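Long-range contacts in pleckstrin homology domain-containing family A member 8 (Homo sapiens, PDB 5KDI), which binds simple glycosphingolipids such as glucosylceramide in its GLTP-fold domain and probably carries them between membranes: residues T9-I14 against L28-A33; I22-F27 against T72-I77; G55-V60 against L98-G103. The protein carries 2 engineered substitutions. All blocks are in the same frame, centred on the assembly; numbering follows the deposited sequence. Where two conformers were deposited one is given.

Contact 1 of 3, residues T9-I14 against L28-A33; sequences TSFSDI and LASCYA
Ser30 is the residue most extensively buried where the loop 9-14 settles against helix 24-32, and Phe11 receives it over a ring face. The side chain of Phe11 leaves its backbone with CG anti to its own carbonyl carbon; chi1 (-66°) carries the ring toward the helix, and chi2 (-86°) turns its face to CB of Ser30. A CH-pi contact forms: CB of Ser30 lies 3.7 Å from the centroid of the Phe11 ring. It stands 16° off the ring normal, over the face but shifted toward the rim. Tyr185 of helix 172-202 meets the same phenylalanine edge-to-face, and Leu104 of helix 93-115 packs on it too.

Van der Waals contacts add to this pair. CG2 of Thr9 meets CB of Ala33 methyl to methyl at 3.9 Å, while the polar end of the threonine is engaged by the hydroxyl of Thr6. CD1 of Ile14 comes within 3.7 Å of OG of Ser30.

In this all-helical GLTP fold the segment ahead of helix 24-32 thus bridges that helix and helix 172-202, its residues 11-13 forming one short 3-10 turn.

The polar chemistry is largely mediated. A water donates to O of Thr9 and to O of Ser30, the latter at 2.6 Å, and joins the two backbones. OG of Ser30, anti to its own carbonyl carbon, is turned back along the helix toward O of Ala26; it has weak hydrogen-bond geometry to that carbonyl and to O of Asn8 in the N-terminal loop. O of Thr9 lies 3.0 Å from OG of Ser30.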
loop_
_atom_site.group_PDB
_atom_site.type_symbol
_atom_site.label_atom_id
_atom_site.label_comp_id
_atom_site.label_asym_id
_atom_site.label_seq_id
_atom_site.Cartn_x
_atom_site.Cartn_y
_atom_site.Cartn_z
ATOM N N THR A 9 -5.819 -10.368 2.286
ATOM C CA THR A 9 -5.894 -8.983 1.889
ATOM C C THR A 9 -5.707 -8.011 3.026
ATOM O O THR A 9 -4.901 -7.046 2.925
ATOM C CB THR A 9 -7.187 -8.688 1.146
ATOM O OG1 THR A 9 -7.235 -9.497 -0.045
ATOM C CG2 THR A 9 -7.384 -7.234 0.839
ATOM N N SER A 10 -6.431 -8.192 4.121
ATOM C CA SER A 10 -6.463 -7.121 5.103
ATOM C C SER A 10 -5.246 -7.027 6.047
ATOM O O SER A 10 -4.827 -7.980 6.720
ATOM C CB SER A 10 -7.716 -7.201 5.974
ATOM O OG SER A 10 -7.821 -6.006 6.715
ATOM N N PHE A 11 -4.775 -5.808 6.164
ATOM C CA PHE A 11 -3.809 -5.495 7.185
ATOM C C PHE A 11 -4.284 -5.818 8.633
ATOM O O PHE A 11 -3.503 -6.118 9.520
ATOM C CB PHE A 11 -3.406 -4.034 7.092
ATOM C CG PHE A 11 -2.663 -3.692 5.844
ATOM C CD1 PHE A 11 -1.310 -3.870 5.793
ATOM C CD2 PHE A 11 -3.363 -3.286 4.693
ATOM C CE1 PHE A 11 -0.606 -3.607 4.604
ATOM C CE2 PHE A 11 -2.674 -3.005 3.543
ATOM C CZ PHE A 11 -1.297 -3.194 3.499
ATOM N N SER A 12 -5.607 -5.822 8.835
ATOM C CA SER A 12 -6.252 -6.112 10.099
ATOM C C SER A 12 -6.151 -7.569 10.526
ATOM O O SER A 12 -6.445 -7.861 11.687
ATOM C CB SER A 12 -7.673 -5.607 10.111
ATOM O OG SER A 12 -8.568 -6.307 9.280
ATOM N N ASP A 13 -5.757 -8.457 9.610
ATOM C CA ASP A 13 -5.612 -9.871 9.927
ATOM C C ASP A 13 -4.128 -10.238 10.162
ATOM O O ASP A 13 -3.803 -11.389 10.347
ATOM C CB ASP A 13 -6.242 -10.745 8.839
ATOM C CG ASP A 13 -7.753 -10.765 8.880
ATOM O OD1 ASP A 13 -8.305 -10.494 9.936
ATOM O OD2 ASP A 13 -8.374 -11.000 7.789
ATOM N N ILE A 14 -3.262 -9.216 10.180
ATOM C CA ILE A 14 -1.875 -9.380 10.498
ATOM C C ILE A 14 -1.649 -9.105 11.991
ATOM O O ILE A 14 -1.900 -7.978 12.491
ATOM C CB ILE A 14 -0.975 -8.451 9.664
ATOM C CG1 ILE A 14 -1.220 -8.588 8.164
ATOM C CG2 ILE A 14 0.468 -8.689 10.029
ATOM C CD1 ILE A 14 -0.358 -7.678 7.330
ATOM N N LEU A 28 3.654 -8.345 2.894
ATOM C CA LEU A 28 3.873 -8.270 1.459
ATOM C C LEU A 28 2.616 -8.762 0.713
ATOM O O LEU A 28 2.280 -8.261 -0.365
ATOM C CB LEU A 28 5.118 -8.997 1.058
ATOM C CG LEU A 28 6.447 -8.394 1.586
ATOM C CD1 LEU A 28 7.596 -9.279 1.119
ATOM C CD2 LEU A 28 6.648 -6.966 1.095
ATOM N N ALA A 29 1.928 -9.753 1.285
ATOM C CA ALA A 29 0.671 -10.254 0.658
ATOM C C ALA A 29 -0.412 -9.206 0.653
ATOM O O ALA A 29 -1.157 -9.063 -0.334
ATOM C CB ALA A 29 0.184 -11.548 1.341
ATOM N N SER A 30 -0.465 -8.443 1.724
ATOM C CA SER A 30 -1.445 -7.340 1.799
ATOM C C SER A 30 -1.111 -6.259 0.761
ATOM O O SER A 30 -2.023 -5.634 0.154
ATOM C CB SER A 30 -1.541 -6.775 3.220
ATOM O OG SER A 30 -2.183 -7.751 4.061
ATOM N N CYS A 31 0.178 -6.004 0.574
ATOM C CA CYS A 31 0.578 -5.039 -0.457
ATOM C C CYS A 31 0.192 -5.547 -1.838
ATOM O O CYS A 31 -0.323 -4.804 -2.705
ATOM C CB CYS A 31 2.089 -4.800 -0.354
ATOM S SG CYS A 31 2.679 -3.941 1.115
ATOM N N TYR A 32 0.441 -6.828 -2.077
ATOM C CA TYR A 32 0.164 -7.377 -3.407
ATOM C C TYR A 32 -1.348 -7.382 -3.754
ATOM O O TYR A 32 -1.726 -7.241 -4.910
ATOM C CB TYR A 32 0.683 -8.808 -3.501
ATOM C CG TYR A 32 0.455 -9.311 -4.907
ATOM C CD1 TYR A 32 1.268 -8.946 -5.906
ATOM C CD2 TYR A 32 -0.674 -10.034 -5.226
ATOM C CE1 TYR A 32 1.050 -9.367 -7.248
ATOM C CE2 TYR A 32 -0.967 -10.399 -6.555
ATOM C CZ TYR A 32 -0.052 -10.062 -7.547
ATOM O OH TYR A 32 -0.273 -10.429 -8.810
ATOM N N ALA A 33 -2.180 -7.496 -2.739
ATOM C CA ALA A 33 -3.616 -7.755 -2.931
ATOM C C ALA A 33 -4.302 -6.722 -3.790
ATOM O O ALA A 33 -5.300 -7.015 -4.463
ATOM C CB ALA A 33 -4.319 -7.891 -1.562
HETATM O O HOH W 1 -4.531 -5.147 0.836
#

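Contact 2 of 3, residues I22-F27 against T72-I77; sequences IPTEAF and TTLQKI
Three hydrogen bonds tie together the starts of two helices of the GLTP fold, helix 24-32 and helix 74-83. The straightest runs from N of Ile22 to OE1 of Gln75, 3.0 Å long with 173° at the hydrogen; it arrives in the carbonyl plane on a lone pair. Gln75 bends at chi2 to bring its amide there, and NE2 of the same amide donates to O of Ser20, so both ends of the group are held. Backbone bonds follow: N of Leu74 donates to O of Ile22 at 2.9 Å, nearly along the C=O axis, and N of Thr24 to O of Thr72 at 3.0 Å from above the carbonyl plane. They frame a single beta bridge between Pro23 and Thr73, the two N-cap residues. Thr73 puts OG1 between its backbone N and carbonyl carbon (chi1 68°), where it accepts from N of Lys76 and caps helix 74-83. OG1 of Thr24 bonds to O of Phe71.

Beyond this polar seam lies an apolar patch. CG2 of Thr24 touches CD1 of Ile77 at 3.8 Å. Leu74 uses one methyl on both Ile22 and Phe27: its CD1 lies 3.6 Å from CG2 of Ile22. CD1 of Leu74 also makes a CH-pi contact over one face of Phe27, 3.6 Å from the ring centroid and 14° off the normal.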
loop_
_atom_site.group_PDB
_atom_site.type_symbol
_atom_site.label_atom_id
_atom_site.label_comp_id
_atom_site.label_asym_id
_atom_site.label_seq_id
_atom_site.Cartn_x
_atom_site.Cartn_y
_atom_site.Cartn_z
ATOM N N ILE A 22 6.426 -6.701 12.467
ATOM C CA ILE A 22 5.437 -6.873 11.398
ATOM C C ILE A 22 5.911 -8.072 10.581
ATOM O O ILE A 22 6.946 -8.029 9.922
ATOM C CB ILE A 22 5.344 -5.609 10.494
ATOM C CG1 ILE A 22 5.005 -4.346 11.365
ATOM C CG2 ILE A 22 4.433 -5.874 9.296
ATOM C CD1 ILE A 22 5.223 -2.983 10.680
ATOM N N PRO A 23 5.101 -9.154 10.591
ATOM C CA PRO A 23 5.485 -10.370 9.840
ATOM C C PRO A 23 5.697 -10.045 8.344
ATOM O O PRO A 23 4.790 -9.475 7.676
ATOM C CB PRO A 23 4.276 -11.296 10.043
ATOM C CG PRO A 23 3.631 -10.822 11.272
ATOM C CD PRO A 23 3.817 -9.340 11.300
ATOM N N THR A 24 6.811 -10.526 7.793
ATOM C CA THR A 24 7.182 -10.145 6.425
ATOM C C THR A 24 6.216 -10.657 5.355
ATOM O O THR A 24 5.767 -9.869 4.549
ATOM C CB THR A 24 8.576 -10.699 6.128
ATOM O OG1 THR A 24 9.476 -10.186 7.150
ATOM C CG2 THR A 24 9.077 -10.314 4.712
ATOM N N GLU A 25 5.935 -11.977 5.325
ATOM C CA GLU A 25 5.105 -12.527 4.233
ATOM C C GLU A 25 3.720 -11.942 4.236
ATOM O O GLU A 25 3.183 -11.583 3.189
ATOM C CB GLU A 25 5.025 -14.059 4.202
ATOM C CG GLU A 25 6.333 -14.826 4.191
ATOM C CD GLU A 25 6.110 -16.371 3.960
ATOM O OE1 GLU A 25 4.962 -16.815 3.617
ATOM O OE2 GLU A 25 7.085 -17.156 4.180
ATOM N N ALA A 26 3.093 -11.875 5.402
ATOM C CA ALA A 26 1.727 -11.356 5.476
ATOM C C ALA A 26 1.628 -9.900 5.028
ATOM O O ALA A 26 0.697 -9.510 4.318
ATOM C CB ALA A 26 1.128 -11.559 6.871
ATOM N N PHE A 27 2.582 -9.082 5.441
ATOM C CA PHE A 27 2.627 -7.702 5.006
ATOM C C PHE A 27 2.718 -7.596 3.491
ATOM O O PHE A 27 2.012 -6.809 2.872
ATOM C CB PHE A 27 3.737 -6.948 5.748
ATOM C CG PHE A 27 3.766 -5.480 5.407
ATOM C CD1 PHE A 27 3.023 -4.596 6.177
ATOM C CD2 PHE A 27 4.514 -4.990 4.379
ATOM C CE1 PHE A 27 3.025 -3.263 5.911
ATOM C CE2 PHE A 27 4.554 -3.612 4.117
ATOM C CZ PHE A 27 3.800 -2.779 4.877
ATOM N N THR A 72 12.000 -12.811 9.844
ATOM C CA THR A 72 10.601 -13.016 10.109
ATOM C C THR A 72 9.753 -11.746 10.151
ATOM O O THR A 72 8.532 -11.801 9.913
ATOM C CB THR A 72 10.371 -13.750 11.448
ATOM O OG1 THR A 72 10.978 -13.000 12.495
ATOM C CG2 THR A 72 10.970 -15.201 11.399
ATOM N N THR A 73 10.424 -10.605 10.330
ATOM C CA THR A 73 9.758 -9.352 10.346
ATOM C C THR A 73 10.445 -8.321 9.464
ATOM O O THR A 73 11.622 -8.416 9.143
ATOM C CB THR A 73 9.630 -8.774 11.748
ATOM O OG1 THR A 73 10.928 -8.425 12.202
ATOM C CG2 THR A 73 8.958 -9.763 12.710
ATOM N N LEU A 74 9.678 -7.305 9.109
ATOM C CA LEU A 74 10.234 -6.185 8.341
ATOM C C LEU A 74 11.382 -5.529 9.095
ATOM O O LEU A 74 12.400 -5.115 8.483
ATOM C CB LEU A 74 9.142 -5.192 8.001
ATOM C CG LEU A 74 7.909 -5.602 7.160
ATOM C CD1 LEU A 74 6.883 -4.477 7.013
ATOM C CD2 LEU A 74 8.318 -6.225 5.829
ATOM N N GLN A 75 11.194 -5.323 10.384
ATOM C CA GLN A 75 12.213 -4.681 11.182
ATOM C C GLN A 75 13.544 -5.447 11.201
ATOM O O GLN A 75 14.625 -4.883 11.118
ATOM C CB GLN A 75 11.759 -4.381 12.593
ATOM C CG GLN A 75 10.564 -3.434 12.701
ATOM C CD GLN A 75 9.195 -4.135 12.828
ATOM O OE1 GLN A 75 8.922 -5.154 12.147
ATOM N NE2 GLN A 75 8.363 -3.595 13.726
ATOM N N LYS A 76 13.450 -6.795 11.258
ATOM C CA LYS A 76 14.632 -7.636 11.207
ATOM C C LYS A 76 15.384 -7.473 9.906
ATOM O O LYS A 76 16.625 -7.438 9.900
ATOM C CB LYS A 76 14.280 -9.079 11.496
ATOM C CG LYS A 76 13.929 -9.329 12.973
ATOM C CD LYS A 76 13.454 -10.770 13.170
ATOM C CE LYS A 76 13.131 -11.118 14.595
ATOM N NZ LYS A 76 14.343 -11.209 15.447
ATOM N N ILE A 77 14.660 -7.328 8.797
ATOM C CA ILE A 77 15.314 -7.090 7.521
ATOM C C ILE A 77 16.014 -5.717 7.509
ATOM O O ILE A 77 17.197 -5.635 7.154
ATOM C CB ILE A 77 14.315 -7.190 6.342
ATOM C CG1 ILE A 77 13.741 -8.636 6.242
ATOM C CG2 ILE A 77 15.002 -6.744 5.033
ATOM C CD1 ILE A 77 12.592 -8.892 5.303
#

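Contact 3 of 3, residues G55-V60 against L98-G103; sequences GNIKKV and LWLKRG. With 6S8 ((~{Z})-~{N}-[(~{E},2~{S},3~{R})-1-[(2~{R},3~{R},4~{S},5~{R},6~{R})-6-(hydroxymethyl)-3,4,5-tris(oxidanyl)oxan-2-yl]oxy-3-oxidanyl-octadec-4-en-2-yl]octadec-9-enamide), chain C.
The glycolipid headgroup site of the GLTP fold lies where helix 47-64 and helix 93-115 cross, their local axes 9.8 Å apart at closest approach. Asn56 grips the sugar of 6S8 with both ends of its amide: OD1 accepts from O3A at 2.6 Å, and ND2 donates to O2A at 2.9 Å. NZ of Lys59, its chain bent at chi3, adds a bond to O3A, so this hydroxyl is held twice and is probably polarised by the ammonium group. Asp52 and His137 also hydrogen-bond the lipid. Trp99 supplies the floor: one indole face lies under C1A of the sugar. CZ3 of Trp99 comes 3.3 Å from the amide oxygen OAA of 6S8, with CE3 beside the amide carbon CAA. NH1 of Arg102 stands over the opposite face. The Asn56 amide and the indole are nearly parallel, 11° between planes.

Under the amide, the helices meet through carbon. CB of Asn56 sits on CG of Leu100, 3.5 Å away, and CD1 of Leu100 reaches toward Val60 with looser spacing. A water accepts from ND2 of Asn56 and donates weakly to the carbonyl of Trp99, its oxygen 3.1 Å from O of Trp99.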
loop_
_atom_site.group_PDB
_atom_site.type_symbol
_atom_site.label_atom_id
_atom_site.label_comp_id
_atom_site.label_asym_id
_atom_site.label_seq_id
_atom_site.Cartn_x
_atom_site.Cartn_y
_atom_site.Cartn_z
ATOM N N GLY A 55 7.552 -4.562 -8.035
ATOM C CA GLY A 55 8.973 -4.471 -7.956
ATOM C C GLY A 55 9.469 -4.318 -6.528
ATOM O O GLY A 55 10.489 -4.893 -6.173
ATOM N N ASN A 56 8.781 -3.508 -5.746
ATOM C CA ASN A 56 9.204 -3.327 -4.361
ATOM C C ASN A 56 8.948 -4.594 -3.487
ATOM O O ASN A 56 9.769 -4.943 -2.627
ATOM C CB ASN A 56 8.593 -2.112 -3.720
ATOM C CG ASN A 56 9.192 -0.847 -4.228
ATOM O OD1 ASN A 56 10.396 -0.812 -4.433
ATOM N ND2 ASN A 56 8.351 0.194 -4.469
ATOM N N ILE A 57 7.835 -5.263 -3.727
ATOM C CA ILE A 57 7.532 -6.503 -3.041
ATOM C C ILE A 57 8.664 -7.505 -3.372
ATOM O O ILE A 57 9.224 -8.179 -2.471
ATOM C CB ILE A 57 6.157 -7.057 -3.426
ATOM C CG1 ILE A 57 5.033 -6.098 -2.946
ATOM C CG2 ILE A 57 6.038 -8.522 -2.971
ATOM C CD1 ILE A 57 3.658 -6.365 -3.544
ATOM N N LYS A 58 9.072 -7.554 -4.658
ATOM C CA LYS A 58 10.147 -8.473 -5.081
ATOM C C LYS A 58 11.443 -8.192 -4.304
ATOM O O LYS A 58 12.094 -9.104 -3.814
ATOM C CB LYS A 58 10.421 -8.322 -6.554
ATOM C CG LYS A 58 11.557 -9.203 -7.115
ATOM C CD LYS A 58 11.912 -8.820 -8.550
ATOM C CE LYS A 58 12.674 -7.507 -8.629
ATOM N NZ LYS A 58 13.385 -7.254 -9.940
ATOM N N LYS A 59 11.808 -6.922 -4.225
ATOM C CA LYS A 59 13.043 -6.559 -3.562
ATOM C C LYS A 59 13.059 -6.872 -2.053
ATOM O O LYS A 59 14.107 -7.292 -1.519
ATOM C CB LYS A 59 13.365 -5.104 -3.849
ATOM C CG LYS A 59 13.758 -4.912 -5.319
ATOM C CD LYS A 59 14.332 -3.604 -5.582
ATOM C CE LYS A 59 13.321 -2.575 -5.646
ATOM N NZ LYS A 59 14.015 -1.296 -6.063
ATOM N N VAL A 60 11.942 -6.726 -1.391
ATOM C CA VAL A 60 11.875 -7.168 -0.012
ATOM C C VAL A 60 11.951 -8.715 0.089
ATOM O O VAL A 60 12.707 -9.256 0.890
ATOM C CB VAL A 60 10.651 -6.595 0.747
ATOM C CG1 VAL A 60 10.668 -7.060 2.232
ATOM C CG2 VAL A 60 10.665 -5.066 0.661
ATOM N N LEU A 98 10.753 1.710 1.929
ATOM C CA LEU A 98 10.522 3.145 1.946
ATOM C C LEU A 98 9.426 3.526 0.966
ATOM O O LEU A 98 8.464 4.260 1.285
ATOM C CB LEU A 98 11.776 3.913 1.665
ATOM C CG LEU A 98 11.713 5.446 1.646
ATOM C CD1 LEU A 98 11.318 5.996 3.014
ATOM C CD2 LEU A 98 13.006 5.998 1.046
ATOM N N TRP A 99 9.600 3.050 -0.260
ATOM C CA TRP A 99 8.633 3.377 -1.313
ATOM C C TRP A 99 7.301 2.622 -1.154
ATOM O O TRP A 99 6.223 3.181 -1.487
ATOM C CB TRP A 99 9.243 3.180 -2.685
ATOM C CG TRP A 99 10.216 4.250 -2.990
ATOM C CD1 TRP A 99 11.628 4.215 -2.851
ATOM C CD2 TRP A 99 9.906 5.618 -3.365
ATOM N NE1 TRP A 99 12.166 5.415 -3.189
ATOM C CE2 TRP A 99 11.188 6.303 -3.514
ATOM C CE3 TRP A 99 8.722 6.313 -3.627
ATOM C CZ2 TRP A 99 11.251 7.633 -3.924
ATOM C CZ3 TRP A 99 8.814 7.630 -4.041
ATOM C CH2 TRP A 99 10.043 8.264 -4.195
ATOM N N LEU A 100 7.323 1.400 -0.613
ATOM C CA LEU A 100 6.069 0.724 -0.266
ATOM C C LEU A 100 5.277 1.503 0.772
ATOM O O LEU A 100 4.048 1.700 0.605
ATOM C CB LEU A 100 6.240 -0.722 0.158
ATOM C CG LEU A 100 6.572 -1.756 -0.866
ATOM C CD1 LEU A 100 6.905 -3.072 -0.154
ATOM C CD2 LEU A 100 5.354 -1.907 -1.772
ATOM N N LYS A 101 5.947 1.969 1.837
ATOM C CA LYS A 101 5.204 2.673 2.850
ATOM C C LYS A 101 4.650 3.999 2.347
ATOM O O LYS A 101 3.551 4.383 2.702
ATOM C CB LYS A 101 5.993 2.772 4.165
ATOM C CG LYS A 101 7.001 3.884 4.298
ATOM C CD LYS A 101 7.526 3.986 5.728
ATOM C CE LYS A 101 8.204 5.325 6.005
ATOM N NZ LYS A 101 9.647 5.030 6.049
ATOM N N ARG A 102 5.396 4.645 1.437
ATOM C CA ARG A 102 4.925 5.878 0.854
ATOM C C ARG A 102 3.663 5.599 0.010
ATOM O O ARG A 102 2.692 6.351 0.055
ATOM C CB ARG A 102 6.026 6.565 0.031
ATOM C CG ARG A 102 7.131 7.146 0.898
ATOM C CD ARG A 102 8.304 7.609 0.026
ATOM N NE ARG A 102 9.330 8.235 0.855
ATOM C CZ ARG A 102 10.430 8.805 0.367
ATOM N NH1 ARG A 102 10.654 8.682 -0.932
ATOM N NH2 ARG A 102 11.296 9.430 1.179
ATOM N N GLY A 103 3.717 4.527 -0.744
ATOM C CA GLY A 103 2.589 4.186 -1.529
ATOM C C GLY A 103 1.355 3.776 -0.703
ATOM O O GLY A 103 0.221 4.156 -1.007
HETATM C C1 6S8 C . 9.592 5.904 -7.378
HETATM C C2 6S8 C . 8.147 6.201 -7.708
HETATM N N2 6S8 C . 7.296 5.343 -6.896
HETATM C C3 6S8 C . 7.891 5.929 -9.218
HETATM O O3 6S8 C . 8.818 6.756 -9.954
HETATM C C4 6S8 C . 6.485 6.258 -9.561
HETATM C C5 6S8 C . 5.659 5.325 -10.042
HETATM C C6 6S8 C . 4.225 5.535 -10.442
HETATM C C7 6S8 C . 3.611 6.891 -10.199
HETATM C C8 6S8 C . 2.443 6.920 -11.144
HETATM C C9 6S8 C . 1.407 7.793 -10.537
HETATM C C10 6S8 C . 0.677 7.016 -9.473
HETATM C C11 6S8 C . -0.805 6.836 -9.851
HETATM C C12 6S8 C . -1.612 6.654 -8.577
HETATM C C13 6S8 C . -2.543 5.451 -8.546
HETATM C C14 6S8 C . -3.837 5.597 -9.329
HETATM C C15 6S8 C . -4.993 4.843 -8.654
HETATM C C16 6S8 C . -5.851 3.933 -9.515
HETATM C C17 6S8 C . -7.373 4.144 -9.541
HETATM C C18 6S8 C . -8.126 3.866 -8.249
HETATM C C1A 6S8 C . 10.947 4.009 -6.776
HETATM O O1A 6S8 C . 9.933 4.537 -7.604
HETATM C C2A 6S8 C . 10.807 2.514 -6.697
HETATM O O2A 6S8 C . 9.531 2.212 -6.103
HETATM C C3A 6S8 C . 11.989 1.871 -5.975
HETATM O O3A 6S8 C . 11.884 0.468 -6.065
HETATM C C4A 6S8 C . 13.286 2.369 -6.583
HETATM O O4A 6S8 C . 13.526 1.760 -7.849
HETATM O O5A 6S8 C . 14.446 5.820 -7.520
HETATM C C5M 6S8 C . 13.293 3.885 -6.637
HETATM C C6A 6S8 C . 14.557 4.403 -7.272
HETATM O O6A 6S8 C . 12.169 4.329 -7.405
HETATM C CAA 6S8 C . 6.345 5.811 -6.102
HETATM O OAA 6S8 C . 6.134 7.000 -5.881
HETATM C CAB 6S8 C . 5.552 4.743 -5.410
HETATM C CAC 6S8 C . 4.472 4.539 -6.512
HETATM C CAD 6S8 C . 3.140 4.650 -5.908
HETATM C CAE 6S8 C . 2.491 3.309 -6.098
HETATM C CAF 6S8 C . 1.114 3.438 -5.462
HETATM C CAG 6S8 C . 0.830 2.241 -4.537
HETATM C CAH 6S8 C . -0.634 1.800 -4.643
HETATM C CAI 6S8 C . -1.466 2.894 -4.040
HETATM C CAJ 6S8 C . -2.646 3.288 -4.527
HETATM C CAK 6S8 C . -3.334 2.684 -5.709
HETATM C CAL 6S8 C . -4.783 3.097 -5.420
HETATM C CAM 6S8 C . -5.829 2.247 -6.109
HETATM C CAN 6S8 C . -5.689 0.810 -5.703
HETATM C CAO 6S8 C . -7.033 0.125 -5.782
HETATM C CAP 6S8 C . -7.770 0.141 -4.471
HETATM C CAQ 6S8 C . -8.250 -1.223 -4.093
HETATM C CAR 6S8 C . -8.160 -1.324 -2.622
HETATM O O HOH W 2 5.375 1.164 -3.699
#

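All three contacts are largely buried, yet their chemistry differs with place. Contacts 1 and 2 both use helix 24-32: contact 1 receives the N-terminal loop, contact 2 the start of helix 74-83. Contact 2 lies farthest from the centre of the chain, about 15 Å against about 9 Å for the other two (centre to centre). Contacts 1 and 2 meet through packing of Ile14 on Pro23 and of Phe11 on Phe27. Contact 3 adjoins helix 24-32 through Ile57 on Cys31 and Tyr32 and Val60 on Leu28. Contact 2 is tied by three direct hydrogen bonds, two backbone to backbone; a water joins the backbones of contact 1, whereas contact 3 spends its polar groups chiefly on the lipid.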